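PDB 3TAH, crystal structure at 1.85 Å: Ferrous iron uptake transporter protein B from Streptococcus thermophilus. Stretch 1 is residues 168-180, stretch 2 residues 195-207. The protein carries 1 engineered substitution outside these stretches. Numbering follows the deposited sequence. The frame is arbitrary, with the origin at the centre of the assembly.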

# COMPACT_ATOMS: atom_id res chain seq x y z
N ASP A 168 9.69 -5.05 -13.13
CA ASP A 168 8.42 -5.78 -12.95
C ASP A 168 7.85 -5.66 -11.53
O ASP A 168 8.60 -5.59 -10.57
CB ASP A 168 8.59 -7.27 -13.29
CG ASP A 168 8.78 -7.54 -14.79
OD1 ASP A 168 8.69 -6.60 -15.61
OD2 ASP A 168 9.03 -8.71 -15.13
N LEU A 169 6.52 -5.65 -11.44
CA LEU A 169 5.82 -5.63 -10.14
C LEU A 169 5.88 -7.02 -9.50
O LEU A 169 5.50 -7.99 -10.13
CB LEU A 169 4.36 -5.19 -10.33
CG LEU A 169 3.44 -5.11 -9.09
CD1 LEU A 169 4.02 -4.13 -8.07
CD2 LEU A 169 1.97 -4.74 -9.44
N ALA A 170 6.36 -7.11 -8.26
CA ALA A 170 6.23 -8.36 -7.48
C ALA A 170 5.03 -8.18 -6.56
O ALA A 170 5.16 -7.64 -5.46
CB ALA A 170 7.49 -8.66 -6.69
N PHE A 171 3.86 -8.64 -7.01
CA PHE A 171 2.63 -8.45 -6.25
C PHE A 171 2.28 -9.68 -5.42
O PHE A 171 2.63 -10.80 -5.83
CB PHE A 171 1.46 -8.12 -7.20
CG PHE A 171 1.26 -9.13 -8.30
CD1 PHE A 171 0.58 -10.32 -8.07
CD2 PHE A 171 1.75 -8.88 -9.59
CE1 PHE A 171 0.40 -11.25 -9.08
CE2 PHE A 171 1.57 -9.81 -10.61
CZ PHE A 171 0.89 -10.99 -10.36
N PRO A 172 1.60 -9.50 -4.28
CA PRO A 172 1.11 -10.66 -3.52
C PRO A 172 0.28 -11.60 -4.40
O PRO A 172 -0.67 -11.17 -5.02
CB PRO A 172 0.23 -10.04 -2.43
CG PRO A 172 0.83 -8.69 -2.22
CD PRO A 172 1.31 -8.24 -3.57
N ILE A 173 0.67 -12.87 -4.45
CA ILE A 173 -0.03 -13.86 -5.26
C ILE A 173 -1.01 -14.57 -4.34
O ILE A 173 -0.62 -15.10 -3.30
CB ILE A 173 0.95 -14.87 -5.92
CG1 ILE A 173 1.88 -14.15 -6.89
CG2 ILE A 173 0.18 -15.98 -6.66
CD1 ILE A 173 3.01 -15.04 -7.43
N TYR A 174 -2.29 -14.55 -4.71
CA TYR A 174 -3.37 -15.15 -3.93
C TYR A 174 -3.73 -16.53 -4.47
O TYR A 174 -3.08 -17.03 -5.38
CB TYR A 174 -4.59 -14.22 -3.93
CG TYR A 174 -4.25 -12.84 -3.42
CD1 TYR A 174 -3.65 -12.67 -2.17
CD2 TYR A 174 -4.52 -11.71 -4.17
CE1 TYR A 174 -3.32 -11.41 -1.68
CE2 TYR A 174 -4.19 -10.44 -3.69
CZ TYR A 174 -3.60 -10.30 -2.44
OH TYR A 174 -3.27 -9.06 -1.94
N ASP A 175 -4.77 -17.14 -3.90
CA ASP A 175 -5.23 -18.46 -4.35
C ASP A 175 -5.43 -18.50 -5.86
O ASP A 175 -5.91 -17.52 -6.46
CB ASP A 175 -6.55 -18.84 -3.69
CG ASP A 175 -6.95 -20.26 -4.04
OD1 ASP A 175 -7.84 -20.45 -4.88
OD2 ASP A 175 -6.31 -21.18 -3.49
N ASP A 176 -5.07 -19.63 -6.49
CA ASP A 176 -5.33 -19.82 -7.94
C ASP A 176 -6.71 -19.40 -8.43
O ASP A 176 -6.84 -18.89 -9.55
CB ASP A 176 -5.13 -21.29 -8.35
CG ASP A 176 -3.69 -21.70 -8.38
OD1 ASP A 176 -2.79 -20.83 -8.38
OD2 ASP A 176 -3.44 -22.92 -8.41
N ARG A 177 -7.73 -19.64 -7.61
CA ARG A 177 -9.11 -19.31 -8.00
C ARG A 177 -9.35 -17.80 -8.03
O ARG A 177 -10.11 -17.32 -8.88
CB ARG A 177 -10.13 -19.95 -7.07
CG ARG A 177 -10.21 -21.47 -7.14
CD ARG A 177 -11.00 -21.98 -5.95
NE ARG A 177 -10.28 -21.80 -4.70
CZ ARG A 177 -10.78 -22.02 -3.48
NH1 ARG A 177 -12.02 -22.47 -3.32
NH2 ARG A 177 -10.02 -21.82 -2.42
N LEU A 178 -8.73 -17.06 -7.11
CA LEU A 178 -8.83 -15.61 -7.17
C LEU A 178 -7.98 -15.05 -8.29
O LEU A 178 -8.40 -14.13 -8.97
CB LEU A 178 -8.47 -14.95 -5.83
CG LEU A 178 -8.59 -13.41 -5.81
CD1 LEU A 178 -9.98 -12.94 -6.28
CD2 LEU A 178 -8.29 -12.88 -4.42
N GLU A 179 -6.78 -15.61 -8.49
CA GLU A 179 -5.90 -15.20 -9.60
C GLU A 179 -6.55 -15.38 -10.97
O GLU A 179 -6.38 -14.54 -11.85
CB GLU A 179 -4.55 -15.91 -9.54
CG GLU A 179 -3.69 -15.52 -8.32
CD GLU A 179 -3.31 -14.06 -8.31
OE1 GLU A 179 -3.18 -13.46 -9.40
OE2 GLU A 179 -3.16 -13.50 -7.20
N ALA A 180 -7.32 -16.46 -11.14
CA ALA A 180 -8.08 -16.69 -12.37
C ALA A 180 -9.08 -15.56 -12.60
O ALA A 180 -9.19 -15.02 -13.71
CB ALA A 180 -8.81 -18.06 -12.32
N GLN A 195 -1.50 0.01 -17.20
CA GLN A 195 -0.88 -1.29 -16.89
C GLN A 195 -0.32 -1.33 -15.46
O GLN A 195 -0.49 -2.33 -14.77
CB GLN A 195 0.21 -1.66 -17.91
CG GLN A 195 -0.37 -2.14 -19.26
CD GLN A 195 -0.91 -3.55 -19.19
OE1 GLN A 195 -2.14 -3.79 -19.05
NE2 GLN A 195 -0.00 -4.51 -19.25
N ARG A 196 0.31 -0.25 -15.00
CA ARG A 196 0.97 -0.25 -13.69
C ARG A 196 0.02 -0.55 -12.53
O ARG A 196 0.38 -1.27 -11.59
CB ARG A 196 1.66 1.09 -13.44
CG ARG A 196 2.32 1.24 -12.06
CD ARG A 196 3.11 2.55 -11.96
NE ARG A 196 4.22 2.59 -12.92
CZ ARG A 196 5.40 1.99 -12.79
NH1 ARG A 196 5.71 1.26 -11.72
NH2 ARG A 196 6.30 2.12 -13.77
N SER A 197 -1.18 0.02 -12.59
CA SER A 197 -2.17 -0.06 -11.54
C SER A 197 -3.32 -1.00 -11.90
O SER A 197 -4.31 -1.08 -11.17
CB SER A 197 -2.71 1.34 -11.22
OG SER A 197 -3.14 2.03 -12.38
N ALA A 198 -3.17 -1.73 -13.02
CA ALA A 198 -4.27 -2.56 -13.54
C ALA A 198 -4.76 -3.56 -12.50
O ALA A 198 -5.96 -3.75 -12.36
CB ALA A 198 -3.87 -3.29 -14.82
N ARG A 199 -3.83 -4.16 -11.76
CA ARG A 199 -4.18 -5.15 -10.74
C ARG A 199 -4.99 -4.53 -9.59
O ARG A 199 -5.94 -5.16 -9.10
CB ARG A 199 -2.93 -5.84 -10.21
CG ARG A 199 -3.21 -7.03 -9.34
CD ARG A 199 -1.93 -7.80 -9.04
NE ARG A 199 -2.20 -8.81 -8.04
CZ ARG A 199 -2.67 -10.03 -8.26
NH1 ARG A 199 -2.95 -10.48 -9.49
NH2 ARG A 199 -2.88 -10.84 -7.23
N PHE A 200 -4.63 -3.31 -9.18
CA PHE A 200 -5.39 -2.57 -8.16
C PHE A 200 -6.84 -2.42 -8.61
O PHE A 200 -7.76 -2.67 -7.84
CB PHE A 200 -4.80 -1.17 -7.91
CG PHE A 200 -5.59 -0.37 -6.93
CD1 PHE A 200 -5.28 -0.41 -5.59
CD2 PHE A 200 -6.64 0.43 -7.35
CE1 PHE A 200 -6.02 0.31 -4.67
CE2 PHE A 200 -7.38 1.16 -6.42
CZ PHE A 200 -7.05 1.09 -5.09
N TYR A 201 -7.02 -1.98 -9.85
CA TYR A 201 -8.36 -1.78 -10.39
C TYR A 201 -9.10 -3.10 -10.56
O TYR A 201 -10.29 -3.17 -10.27
CB TYR A 201 -8.30 -1.04 -11.72
CG TYR A 201 -7.99 0.42 -11.57
CD1 TYR A 201 -8.93 1.30 -11.03
CD2 TYR A 201 -6.77 0.94 -11.97
CE1 TYR A 201 -8.65 2.64 -10.89
CE2 TYR A 201 -6.49 2.28 -11.83
CZ TYR A 201 -7.43 3.13 -11.29
OH TYR A 201 -7.15 4.46 -11.15
N ALA A 202 -8.41 -4.14 -11.02
CA ALA A 202 -9.05 -5.44 -11.22
C ALA A 202 -9.59 -5.99 -9.88
O ALA A 202 -10.71 -6.50 -9.82
CB ALA A 202 -8.10 -6.43 -11.88
N ILE A 203 -8.80 -5.89 -8.82
CA ILE A 203 -9.21 -6.38 -7.51
C ILE A 203 -10.37 -5.55 -6.97
O ILE A 203 -11.32 -6.10 -6.41
CB ILE A 203 -8.04 -6.41 -6.50
CG1 ILE A 203 -7.02 -7.45 -6.92
CG2 ILE A 203 -8.56 -6.75 -5.08
CD1 ILE A 203 -5.70 -7.35 -6.23
N LYS A 204 -10.29 -4.23 -7.12
CA LYS A 204 -11.39 -3.35 -6.71
C LYS A 204 -12.69 -3.65 -7.43
O LYS A 204 -13.76 -3.63 -6.83
CB LYS A 204 -11.01 -1.89 -6.93
CG LYS A 204 -10.00 -1.39 -5.91
CD LYS A 204 -10.68 -0.95 -4.65
CE LYS A 204 -9.72 -0.81 -3.48
NZ LYS A 204 -9.26 -2.14 -3.01
N LEU A 205 -12.61 -3.93 -8.73
CA LEU A 205 -13.80 -4.30 -9.49
C LEU A 205 -14.38 -5.62 -9.01
O LEU A 205 -15.61 -5.76 -8.91
CB LEU A 205 -13.48 -4.38 -10.98
CG LEU A 205 -13.33 -2.99 -11.61
CD1 LEU A 205 -12.63 -3.11 -12.96
CD2 LEU A 205 -14.68 -2.30 -11.72
N PHE A 206 -13.50 -6.57 -8.71
CA PHE A 206 -13.93 -7.87 -8.24
C PHE A 206 -14.73 -7.73 -6.95
O PHE A 206 -15.80 -8.35 -6.80
CB PHE A 206 -12.75 -8.82 -8.02
CG PHE A 206 -13.16 -10.17 -7.49
CD1 PHE A 206 -13.60 -11.16 -8.36
CD2 PHE A 206 -13.11 -10.45 -6.13
CE1 PHE A 206 -13.99 -12.42 -7.87
CE2 PHE A 206 -13.50 -11.70 -5.63
CZ PHE A 206 -13.94 -12.69 -6.50
N GLU A 207 -14.24 -6.90 -6.04
CA GLU A 207 -14.90 -6.68 -4.75
C GLU A 207 -16.03 -5.62 -4.79
O GLU A 207 -16.56 -5.22 -3.74
CB GLU A 207 -13.86 -6.37 -3.67
CG GLU A 207 -13.28 -4.99 -3.77
CD GLU A 207 -11.99 -4.79 -2.99
OE1 GLU A 207 -11.50 -3.64 -3.02
OE2 GLU A 207 -11.47 -5.72 -2.34
O HOH W 1 -1.58 -8.61 -5.38

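Stretch 1, a loop that runs into a helix at Asp 176, packs against the helix of stretch 2 (residues 198-206), and the two bury 345 Å² between them, both sides summed. The contact is organised around Arg 199, which gives up 126 Å², far more than any other residue; its chi1, chi2 and chi3 are all t, so the chain reaches out extended from the helix into the curve of the loop. Contact begins lightly at Leu 169, whose CD2 lies 4.4 Å from Arg 196 O, a loose packing of a methyl against a backbone carbonyl. The CA-to-CB bond of Phe 171 points toward stretch 2 and, with chi1 p, its ring lies along the arginine. Arg 199 CD sits over the ring face, 3.8 Å from the centroid of the Phe 171 ring, in a CH-pi contact, and Phe 171 CD1 comes within 3.2 Å of Arg 199 NE, over a face of the guanidinium. A flat aromatic suits this place because it covers the aliphatic and planar parts of the arginine while leaving the guanidinium edge free for acceptors. Pro 172 contributes its backbone: its O accepts a weak hydrogen bond from Arg 199 NH2 (3.1 Å, 124° at the hydrogen). Water 1 bridges the same two residues, donating to Pro 172 O at 2.7 Å and accepting from Arg 199 NE at 2.7 Å. Ile 173 turns its CA-to-CB bond away and stays out of the contact. The CA-to-CB bond of Tyr 174 points toward stretch 2; its CD2 lies 3.6 Å from Arg 199 NH2, and its CE2 lies 4.3 Å from Ile 203 CD1, which approaches the ring at its edge. The Tyr 174 OH is hydrogen-bonded elsewhere in the structure. Asp 175 caps the helix that follows: its OD1 accepts from Arg 177 N at 2.8 Å. Leu 178 makes the main apolar contact; its CB points sideways, but CD1 comes over the face of the Phe 206 ring, 4.0 Å from the ring centroid and 3.8 Å from Phe 206 CE2. Tyr 174, Leu 178, Ile 203 and Phe 206 are all buried, where apolar surface fits. Glu 179 also starts sideways and brings its carboxylate to the guanidinium edge. Arg 199 NH1 donates to Glu 179 OE1 at 3.0 Å and Arg 199 NH2 to Glu 179 OE2 at 2.7 Å, a two-pronged salt bridge that satisfies the charge of the buried arginine. Glu 179 OE2 also accepts from Tyr 174 N at 2.8 Å, so the same carboxylate ties the loop to its own helix.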